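Local coordinates for dipeptide Epimerase (Enterococcus faecalis V583, PDB 3JVA), which belongs to the mandelate racemase/muconate lactonizing enzyme family and holds a magnesium ion in an enolase-type barrel domain, at residues Leu213-Val218 against Met238-Cys243; Leu158-Gly163 against Leu186-Asn191; Ile261-Met266 against Cys288-Met293. All coordinates share one frame; numbering follows the deposited sequence.

Contact 1. Residues Leu213-Val218 against Met238-Cys243. With MG (magnesium ion), chain O.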
loop_
_atom_site.group_PDB
_atom_site.type_symbol
_atom_site.label_atom_id
_atom_site.label_comp_id
_atom_site.label_asym_id
_atom_site.label_seq_id
_atom_site.Cartn_x
_atom_site.Cartn_y
_atom_site.Cartn_z
ATOM N N LEU B 213 21.483 -21.652 10.891
ATOM C CA LEU B 213 20.201 -20.969 10.986
ATOM C C LEU B 213 19.770 -20.746 12.425
ATOM O O LEU B 213 20.260 -21.401 13.350
ATOM C CB LEU B 213 19.121 -21.772 10.251
ATOM C CG LEU B 213 18.800 -23.163 10.813
ATOM C CD1 LEU B 213 17.871 -23.044 12.030
ATOM C CD2 LEU B 213 18.132 -24.002 9.731
ATOM N N VAL B 214 18.846 -19.809 12.605
ATOM C CA VAL B 214 18.300 -19.513 13.918
ATOM C C VAL B 214 16.790 -19.651 13.828
ATOM O O VAL B 214 16.135 -19.005 13.007
ATOM C CB VAL B 214 18.647 -18.098 14.388
ATOM C CG1 VAL B 214 17.944 -17.809 15.707
ATOM C CG2 VAL B 214 20.155 -17.970 14.555
ATOM N N GLU B 215 16.264 -20.503 14.692
ATOM C CA GLU B 215 14.848 -20.810 14.759
ATOM C C GLU B 215 14.090 -19.876 15.698
ATOM O O GLU B 215 14.554 -19.581 16.798
ATOM C CB GLU B 215 14.705 -22.248 15.249
ATOM C CG GLU B 215 13.432 -22.941 14.900
ATOM C CD GLU B 215 13.459 -24.393 15.339
ATOM O OE1 GLU B 215 14.516 -25.054 15.185
ATOM O OE2 GLU B 215 12.428 -24.873 15.831
ATOM N N GLN B 216 12.925 -19.418 15.241
ATOM C CA GLN B 216 12.019 -18.564 16.010
ATOM C C GLN B 216 12.667 -17.629 17.036
ATOM O O GLN B 216 12.541 -17.834 18.240
ATOM C CB GLN B 216 11.001 -19.463 16.722
ATOM C CG GLN B 216 9.756 -18.760 17.230
ATOM C CD GLN B 216 8.860 -18.299 16.104
ATOM O OE1 GLN B 216 8.594 -19.047 15.157
ATOM N NE2 GLN B 216 8.382 -17.063 16.197
ATOM N N PRO B 217 13.337 -16.566 16.570
ATOM C CA PRO B 217 13.979 -15.644 17.509
ATOM C C PRO B 217 13.040 -14.752 18.330
ATOM O O PRO B 217 13.434 -14.242 19.376
ATOM C CB PRO B 217 14.920 -14.844 16.614
ATOM C CG PRO B 217 14.178 -14.790 15.315
ATOM C CD PRO B 217 13.645 -16.206 15.175
ATOM N N VAL B 218 11.809 -14.566 17.859
ATOM C CA VAL B 218 10.835 -13.738 18.572
ATOM C C VAL B 218 9.534 -14.488 18.853
ATOM O O VAL B 218 9.319 -15.587 18.339
ATOM C CB VAL B 218 10.503 -12.450 17.775
ATOM C CG1 VAL B 218 11.777 -11.660 17.525
ATOM C CG2 VAL B 218 9.831 -12.805 16.444
ATOM N N MET B 238 14.363 -19.191 10.629
ATOM C CA MET B 238 13.303 -20.176 10.456
ATOM C C MET B 238 12.162 -19.987 11.439
ATOM O O MET B 238 12.376 -19.736 12.626
ATOM C CB MET B 238 13.884 -21.591 10.612
ATOM C CG MET B 238 12.855 -22.714 10.656
ATOM S SD MET B 238 13.662 -24.346 10.694
ATOM C CE MET B 238 14.621 -24.218 12.141
ATOM N N ALA B 239 10.939 -20.096 10.936
ATOM C CA ALA B 239 9.774 -19.972 11.796
ATOM C C ALA B 239 9.417 -21.361 12.321
ATOM O O ALA B 239 9.462 -22.337 11.580
ATOM C CB ALA B 239 8.589 -19.398 11.011
ATOM N N ASP B 240 9.098 -21.448 13.605
ATOM C CA ASP B 240 8.680 -22.711 14.201
ATOM C C ASP B 240 7.297 -22.458 14.801
ATOM O O ASP B 240 6.285 -22.692 14.143
ATOM C CB ASP B 240 9.650 -23.177 15.293
ATOM C CG ASP B 240 9.259 -24.536 15.890
ATOM O OD1 ASP B 240 8.131 -25.008 15.638
ATOM O OD2 ASP B 240 10.073 -25.135 16.619
ATOM N N GLU B 241 7.259 -21.954 16.033
ATOM C CA GLU B 241 5.997 -21.684 16.709
ATOM C C GLU B 241 5.069 -20.739 15.932
ATOM O O GLU B 241 3.852 -20.784 16.120
ATOM C CB GLU B 241 6.250 -21.127 18.122
ATOM C CG GLU B 241 6.727 -22.154 19.170
ATOM C CD GLU B 241 8.159 -22.646 18.962
ATOM O OE1 GLU B 241 8.939 -21.978 18.247
ATOM O OE2 GLU B 241 8.512 -23.700 19.537
ATOM N N SER B 242 5.628 -19.893 15.064
ATOM C CA SER B 242 4.801 -18.975 14.274
ATOM C C SER B 242 4.023 -19.735 13.202
ATOM O O SER B 242 3.115 -19.182 12.582
ATOM C CB SER B 242 5.653 -17.889 13.598
ATOM O OG SER B 242 6.062 -16.898 14.530
ATOM N N CYS B 243 4.385 -20.997 12.979
ATOM C CA CYS B 243 3.681 -21.806 11.986
ATOM C C CYS B 243 3.163 -23.119 12.552
ATOM O O CYS B 243 3.939 -24.043 12.810
ATOM C CB CYS B 243 4.574 -22.113 10.781
ATOM S SG CYS B 243 3.732 -23.154 9.533
HETATM MG MG MG O . 11.876 -24.848 17.528
HETATM O O HOH W 1 10.968 -25.145 19.345
HETATM O O HOH W 2 11.554 -22.820 17.808
HETATM O O HOH W 3 12.116 -26.980 17.640
#

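Contact 2. Residues Leu158-Gly163 against Leu186-Asn191. With MG (magnesium ion), chain O.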
loop_
_atom_site.group_PDB
_atom_site.type_symbol
_atom_site.label_atom_id
_atom_site.label_comp_id
_atom_site.label_asym_id
_atom_site.label_seq_id
_atom_site.Cartn_x
_atom_site.Cartn_y
_atom_site.Cartn_z
ATOM N N LEU B 158 24.404 -30.330 14.397
ATOM C CA LEU B 158 24.048 -30.301 15.806
ATOM C C LEU B 158 23.098 -29.140 16.055
ATOM O O LEU B 158 23.228 -28.076 15.450
ATOM C CB LEU B 158 25.300 -30.125 16.668
ATOM C CG LEU B 158 26.421 -31.133 16.416
ATOM C CD1 LEU B 158 27.659 -30.721 17.212
ATOM C CD2 LEU B 158 25.959 -32.530 16.805
ATOM N N LYS B 159 22.145 -29.355 16.950
ATOM C CA LYS B 159 21.162 -28.337 17.285
ATOM C C LYS B 159 21.220 -28.027 18.769
ATOM O O LYS B 159 21.296 -28.939 19.593
ATOM C CB LYS B 159 19.762 -28.830 16.918
ATOM C CG LYS B 159 18.631 -27.942 17.416
ATOM C CD LYS B 159 17.302 -28.383 16.819
ATOM C CE LYS B 159 16.128 -27.697 17.498
ATOM N NZ LYS B 159 15.991 -28.177 18.899
ATOM N N ILE B 160 21.201 -26.740 19.107
ATOM C CA ILE B 160 21.230 -26.332 20.506
ATOM C C ILE B 160 20.307 -25.150 20.754
ATOM O O ILE B 160 20.112 -24.296 19.886
ATOM C CB ILE B 160 22.651 -25.936 20.994
ATOM C CG1 ILE B 160 23.067 -24.602 20.386
ATOM C CG2 ILE B 160 23.650 -27.025 20.635
ATOM C CD1 ILE B 160 24.295 -23.992 21.041
ATOM N N LYS B 161 19.739 -25.112 21.950
ATOM C CA LYS B 161 18.841 -24.037 22.338
ATOM C C LYS B 161 19.643 -22.831 22.817
ATOM O O LYS B 161 20.662 -22.985 23.492
ATOM C CB LYS B 161 17.914 -24.519 23.456
ATOM C CG LYS B 161 16.925 -23.473 23.944
ATOM C CD LYS B 161 15.930 -24.059 24.949
ATOM C CE LYS B 161 16.628 -24.565 26.202
ATOM N NZ LYS B 161 15.666 -25.115 27.201
ATOM N N VAL B 162 19.199 -21.636 22.438
ATOM C CA VAL B 162 19.847 -20.399 22.868
ATOM C C VAL B 162 18.758 -19.476 23.402
ATOM O O VAL B 162 17.603 -19.881 23.503
ATOM C CB VAL B 162 20.604 -19.698 21.714
ATOM C CG1 VAL B 162 21.807 -20.539 21.300
ATOM C CG2 VAL B 162 19.673 -19.472 20.531
ATOM N N GLY B 163 19.119 -18.243 23.735
ATOM C CA GLY B 163 18.145 -17.315 24.280
ATOM C C GLY B 163 18.111 -17.426 25.795
ATOM O O GLY B 163 17.187 -16.940 26.443
ATOM N N LEU B 186 25.700 -26.006 12.681
ATOM C CA LEU B 186 25.128 -25.700 13.983
ATOM C C LEU B 186 23.816 -24.955 13.816
ATOM O O LEU B 186 23.786 -23.861 13.253
ATOM C CB LEU B 186 26.097 -24.847 14.809
ATOM C CG LEU B 186 27.401 -25.508 15.260
ATOM C CD1 LEU B 186 28.264 -24.485 15.989
ATOM C CD2 LEU B 186 27.088 -26.683 16.179
ATOM N N ARG B 187 22.733 -25.568 14.286
ATOM C CA ARG B 187 21.399 -24.969 14.222
ATOM C C ARG B 187 21.017 -24.504 15.610
ATOM O O ARG B 187 21.089 -25.277 16.567
ATOM C CB ARG B 187 20.360 -25.996 13.770
ATOM C CG ARG B 187 20.529 -26.445 12.363
ATOM C CD ARG B 187 19.529 -27.520 11.980
ATOM N NE ARG B 187 19.762 -27.917 10.599
ATOM C CZ ARG B 187 19.405 -29.080 10.078
ATOM N NH1 ARG B 187 18.787 -29.987 10.823
ATOM N NH2 ARG B 187 19.687 -29.339 8.811
ATOM N N LEU B 188 20.585 -23.254 15.724
ATOM C CA LEU B 188 20.194 -22.730 17.019
ATOM C C LEU B 188 18.689 -22.528 17.072
ATOM O O LEU B 188 18.067 -22.200 16.064
ATOM C CB LEU B 188 20.883 -21.388 17.279
ATOM C CG LEU B 188 22.390 -21.346 17.020
ATOM C CD1 LEU B 188 22.930 -20.004 17.480
ATOM C CD2 LEU B 188 23.082 -22.497 17.750
ATOM N N ASP B 189 18.104 -22.754 18.241
ATOM C CA ASP B 189 16.678 -22.524 18.412
ATOM C C ASP B 189 16.578 -21.503 19.528
ATOM O O ASP B 189 16.869 -21.817 20.681
ATOM C CB ASP B 189 15.942 -23.802 18.820
ATOM C CG ASP B 189 14.440 -23.649 18.723
ATOM O OD1 ASP B 189 13.952 -22.526 18.976
ATOM O OD2 ASP B 189 13.753 -24.641 18.394
ATOM N N ALA B 190 16.174 -20.280 19.187
ATOM C CA ALA B 190 16.070 -19.207 20.174
ATOM C C ALA B 190 14.788 -19.245 21.001
ATOM O O ALA B 190 14.598 -18.427 21.898
ATOM C CB ALA B 190 16.209 -17.846 19.481
ATOM N N ASN B 191 13.912 -20.196 20.692
ATOM C CA ASN B 191 12.657 -20.369 21.414
ATOM C C ASN B 191 11.941 -19.096 21.867
ATOM O O ASN B 191 11.671 -18.920 23.060
ATOM C CB ASN B 191 12.883 -21.297 22.614
ATOM C CG ASN B 191 13.135 -22.737 22.193
ATOM O OD1 ASN B 191 12.264 -23.392 21.614
ATOM N ND2 ASN B 191 14.330 -23.233 22.475
HETATM MG MG MG O . 11.876 -24.848 17.528
HETATM O O HOH W 2 11.554 -22.820 17.808
HETATM O O HOH W 1 10.968 -25.145 19.345
HETATM O O HOH W 3 12.116 -26.980 17.640
#

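Contact 3. Residues Ile261-Met266 against Cys288-Met293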
loop_
_atom_site.group_PDB
_atom_site.type_symbol
_atom_site.label_atom_id
_atom_site.label_comp_id
_atom_site.label_asym_id
_atom_site.label_seq_id
_atom_site.Cartn_x
_atom_site.Cartn_y
_atom_site.Cartn_z
ATOM N N ILE B 261 10.611 -22.614 6.997
ATOM C CA ILE B 261 9.518 -22.920 7.913
ATOM C C ILE B 261 9.649 -24.337 8.453
ATOM O O ILE B 261 9.850 -25.284 7.695
ATOM C CB ILE B 261 8.147 -22.729 7.218
ATOM C CG1 ILE B 261 7.902 -21.231 7.004
ATOM C CG2 ILE B 261 7.030 -23.356 8.053
ATOM C CD1 ILE B 261 6.637 -20.901 6.217
ATOM N N ASN B 262 9.540 -24.465 9.773
ATOM C CA ASN B 262 9.663 -25.758 10.437
ATOM C C ASN B 262 8.298 -26.374 10.697
ATOM O O ASN B 262 7.465 -25.810 11.408
ATOM C CB ASN B 262 10.431 -25.589 11.755
ATOM C CG ASN B 262 10.893 -26.912 12.352
ATOM O OD1 ASN B 262 11.049 -27.913 11.647
ATOM N ND2 ASN B 262 11.143 -26.912 13.658
ATOM N N ILE B 263 8.080 -27.536 10.097
ATOM C CA ILE B 263 6.836 -28.278 10.250
ATOM C C ILE B 263 6.969 -29.292 11.379
ATOM O O ILE B 263 8.034 -29.879 11.559
ATOM C CB ILE B 263 6.521 -29.111 8.978
ATOM C CG1 ILE B 263 6.354 -28.201 7.764
ATOM C CG2 ILE B 263 5.280 -29.977 9.210
ATOM C CD1 ILE B 263 6.289 -28.974 6.443
ATOM N N LYS B 264 5.900 -29.480 12.148
ATOM C CA LYS B 264 5.870 -30.521 13.177
ATOM C C LYS B 264 4.481 -31.138 13.062
ATOM O O LYS B 264 3.479 -30.429 13.111
ATOM C CB LYS B 264 6.087 -29.967 14.582
ATOM C CG LYS B 264 7.522 -29.538 14.837
ATOM C CD LYS B 264 7.728 -29.078 16.273
ATOM C CE LYS B 264 9.143 -28.529 16.458
ATOM N NZ LYS B 264 9.368 -28.037 17.848
ATOM N N LEU B 265 4.418 -32.452 12.891
ATOM C CA LEU B 265 3.120 -33.108 12.754
ATOM C C LEU B 265 2.199 -32.840 13.941
ATOM O O LEU B 265 0.979 -32.742 13.775
ATOM C CB LEU B 265 3.296 -34.623 12.563
ATOM C CG LEU B 265 4.077 -35.067 11.321
ATOM C CD1 LEU B 265 4.034 -36.580 11.215
ATOM C CD2 LEU B 265 3.485 -34.427 10.062
ATOM N N MET B 266 2.778 -32.701 15.136
ATOM C CA MET B 266 1.985 -32.457 16.338
ATOM C C MET B 266 1.531 -31.001 16.488
ATOM O O MET B 266 0.840 -30.664 17.448
ATOM C CB MET B 266 2.755 -32.900 17.582
ATOM C CG MET B 266 3.191 -34.369 17.557
ATOM S SD MET B 266 1.874 -35.560 17.103
ATOM C CE MET B 266 2.895 -36.933 16.476
ATOM N N CYS B 288 11.431 -26.160 3.710
ATOM C CA CYS B 288 10.858 -26.602 4.975
ATOM C C CYS B 288 11.762 -27.566 5.725
ATOM O O CYS B 288 12.548 -28.296 5.128
ATOM C CB CYS B 288 9.516 -27.312 4.740
ATOM S SG CYS B 288 8.141 -26.212 4.337
ATOM N N MET B 289 11.660 -27.540 7.045
ATOM C CA MET B 289 12.383 -28.483 7.877
ATOM C C MET B 289 11.254 -29.163 8.621
ATOM O O MET B 289 10.143 -28.637 8.670
ATOM C CB MET B 289 13.296 -27.789 8.891
ATOM C CG MET B 289 13.963 -28.775 9.855
ATOM S SD MET B 289 15.285 -28.038 10.873
ATOM C CE MET B 289 14.393 -27.595 12.331
ATOM N N ILE B 290 11.505 -30.340 9.172
ATOM C CA ILE B 290 10.470 -31.001 9.946
ATOM C C ILE B 290 11.113 -31.389 11.267
ATOM O O ILE B 290 12.226 -31.926 11.294
ATOM C CB ILE B 290 9.877 -32.242 9.216
ATOM C CG1 ILE B 290 8.710 -32.803 10.039
ATOM C CG2 ILE B 290 10.949 -33.296 8.990
ATOM C CD1 ILE B 290 7.729 -33.666 9.235
ATOM N N GLY B 291 10.430 -31.064 12.360
ATOM C CA GLY B 291 10.950 -31.362 13.682
ATOM C C GLY B 291 10.078 -32.317 14.471
ATOM O O GLY B 291 9.258 -33.041 13.898
ATOM N N CYS B 292 10.244 -32.314 15.791
ATOM C CA CYS B 292 9.472 -33.195 16.656
ATOM C C CYS B 292 9.249 -32.579 18.025
ATOM O O CYS B 292 9.889 -31.584 18.387
ATOM C CB CYS B 292 10.188 -34.544 16.814
ATOM S SG CYS B 292 11.845 -34.434 17.544
ATOM N N MET B 293 8.332 -33.177 18.782
ATOM C CA MET B 293 8.005 -32.711 20.128
ATOM C C MET B 293 8.885 -33.446 21.131
ATOM O O MET B 293 9.416 -34.517 20.838
ATOM C CB MET B 293 6.540 -33.016 20.463
ATOM C CG MET B 293 5.535 -32.554 19.432
ATOM S SD MET B 293 5.575 -30.781 19.177
ATOM C CE MET B 293 4.847 -30.221 20.702
HETATM O O HOH W 4 6.816 -33.936 13.130
#

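Contact 1. Residues Leu213-Val218 against Met238-Cys243
The flat amide of Gln216, bent at chi2 (69°), enters the turn that follows Ala239. Its OE1 takes two backbone N-H groups, Asp240 N in the carbonyl plane at 2.9 Å and Ser242 N from above that plane at 3.1 Å. NE2 donates to Ser242 OG, tilted from the amide plane, and in that plane to Val218 O; Ser242 OG is also hydrogen-bonded to Arg220 O. The Glu241 carboxylate stands almost perpendicular to this amide (89°), with OE1 against Gln216 CG at 3.5 Å, while its two oxygens each accept from a water on the magnesium ion. Met238 CE comes obliquely from one side of the Glu215 carboxylate plane, toward the edge between OE1 and CG, 3.2 Å from Glu215 OE1; magnesium lies on the other side. Glu215 OE2 and Asp240 OD2 are 2.5 Å apart because both bind the metal; Asp240 OD1 instead meets Lys267 in a salt bridge. Backbone hydrogen bonds of a parallel pairing, Met238 N to Val214 O and Gln216 N to Met238 O, join the strand ends. With Glu241 in the second shell, Glu215, Asp240, Asp189 and three waters form the magnesium site at the C-terminal strand ends of an enolase-type barrel.

Contact 2. Residues Leu158-Gly163 against Leu186-Asn191
The Lys159 side chain passes the carbonyl of Arg187 and lies alongside Asp189, pointing the same way. Its CB and CG pass beside Arg187 O, CG at 3.7 Å; farther out CE comes within 4.0 Å of Asp189 OD2. The bend at chi4 (-68°) then leaves NZ 4.2 Å from Asp189 OD2, too far for a direct ion pair, and NZ is hydrogen-bonded to a glycerol. Asp189 has CG anti to its backbone N (chi1 -168°), and its OD2 binds the magnesium ion at 2.1 Å. OD1 accepts from a metal-bound water and, on its anti side, from Asn191 N, closing an Asx turn that would help fix the rotation of the carboxylate. Strands 157-161 and 185-189 are neighbours, parallel, in the barrel, the two arms of a right-handed beta-alpha-beta crossover through helix 166-180, with Lys159, Arg187 and Asp189 facing the barrel interior. Four backbone bonds knit them, from Arg187 N to Leu158 O through to Val162 N to Asp189 O. On the face turned to helix 166-180, Leu188 CD2 presses on Ile160 CG1 at 3.4 Å, a tight fit, while Leu188 CD1 meets Val162 CG1 at 4.0 Å. Val162 CG2 reaches over the Ala190 backbone, 3.6 Å from Ala190 CA. Arg187 extends away from strand 157-161, its NE paired with Glu212 and its NH1 with Asp132.

Contact 3. Residues Ile261-Met266 against Cys288-Met293
The two segments lie on adjacent parallel strands of the enolase-type barrel, 260-263 and 287-290, joined through the short helix 265-268 and helix 271-284, and run on into that short helix and a loop at the C-terminal mouth. Three backbone bonds hold the register: Met289 N to Ile261 O, Ile263 N to Met289 O and Gly291 N to Ile263 O, the last at 2.8 Å. On the inner face Asn262 and Met289 lie across one another. Met289 has CG anti to its backbone N (chi1 175°) and curls at its end, which brings CE to 3.4 Å from Asn262 OD1, while CB and CG also lie against that oxygen. OD1 makes no hydrogen bond to the nearby Gly291 N, the angle being poor; ND2 reaches a weak bond with Glu215 OE2, toward the magnesium site. On the outer face Ile263 CD1 rests on Cys288 SG at 3.9 Å, and helix 271-284 covers both. Ile290 CG1 leans instead against Ile263 O, 3.4 Å away. Beyond the strands the extended Lys264 chain passes over the Gly291 backbone, where no side chain intervenes, with CG 3.8 Å from Gly291 C; its CD touches Met293 SD. Lys264 is the N-cap residue of helix 265-268, and in that helix Met266 CB is packed tightly on Met293 CG at 3.4 Å. A water bridges the first turn of this helix and the loop after strand 287-290, accepting from Leu265 N at 2.8 Å and donating to Gly291 O at 2.7 Å.

Followed from the N terminus, contact 2 closes first, returning the chain to strand 157-161 after helix 166-180. Contact 1 then closes around helix 223-232, and contact 3 last, around the short helix 265-268 and helix 271-284; the three follow in series, none nested in or crossing another. All belong to one barrel sheet, in which strand 185-189 adjoins 213-215 and strand 236-239 adjoins 260-263. Glu215 N meets Leu188 O at 2.8 Å, and Asn262 N meets Ala239 O at the same distance. Contacts 1 and 2 share the magnesium ion and its three waters, while Lys264 of contact 3 reaches the site through a salt bridge from NZ to Asp240 OD2.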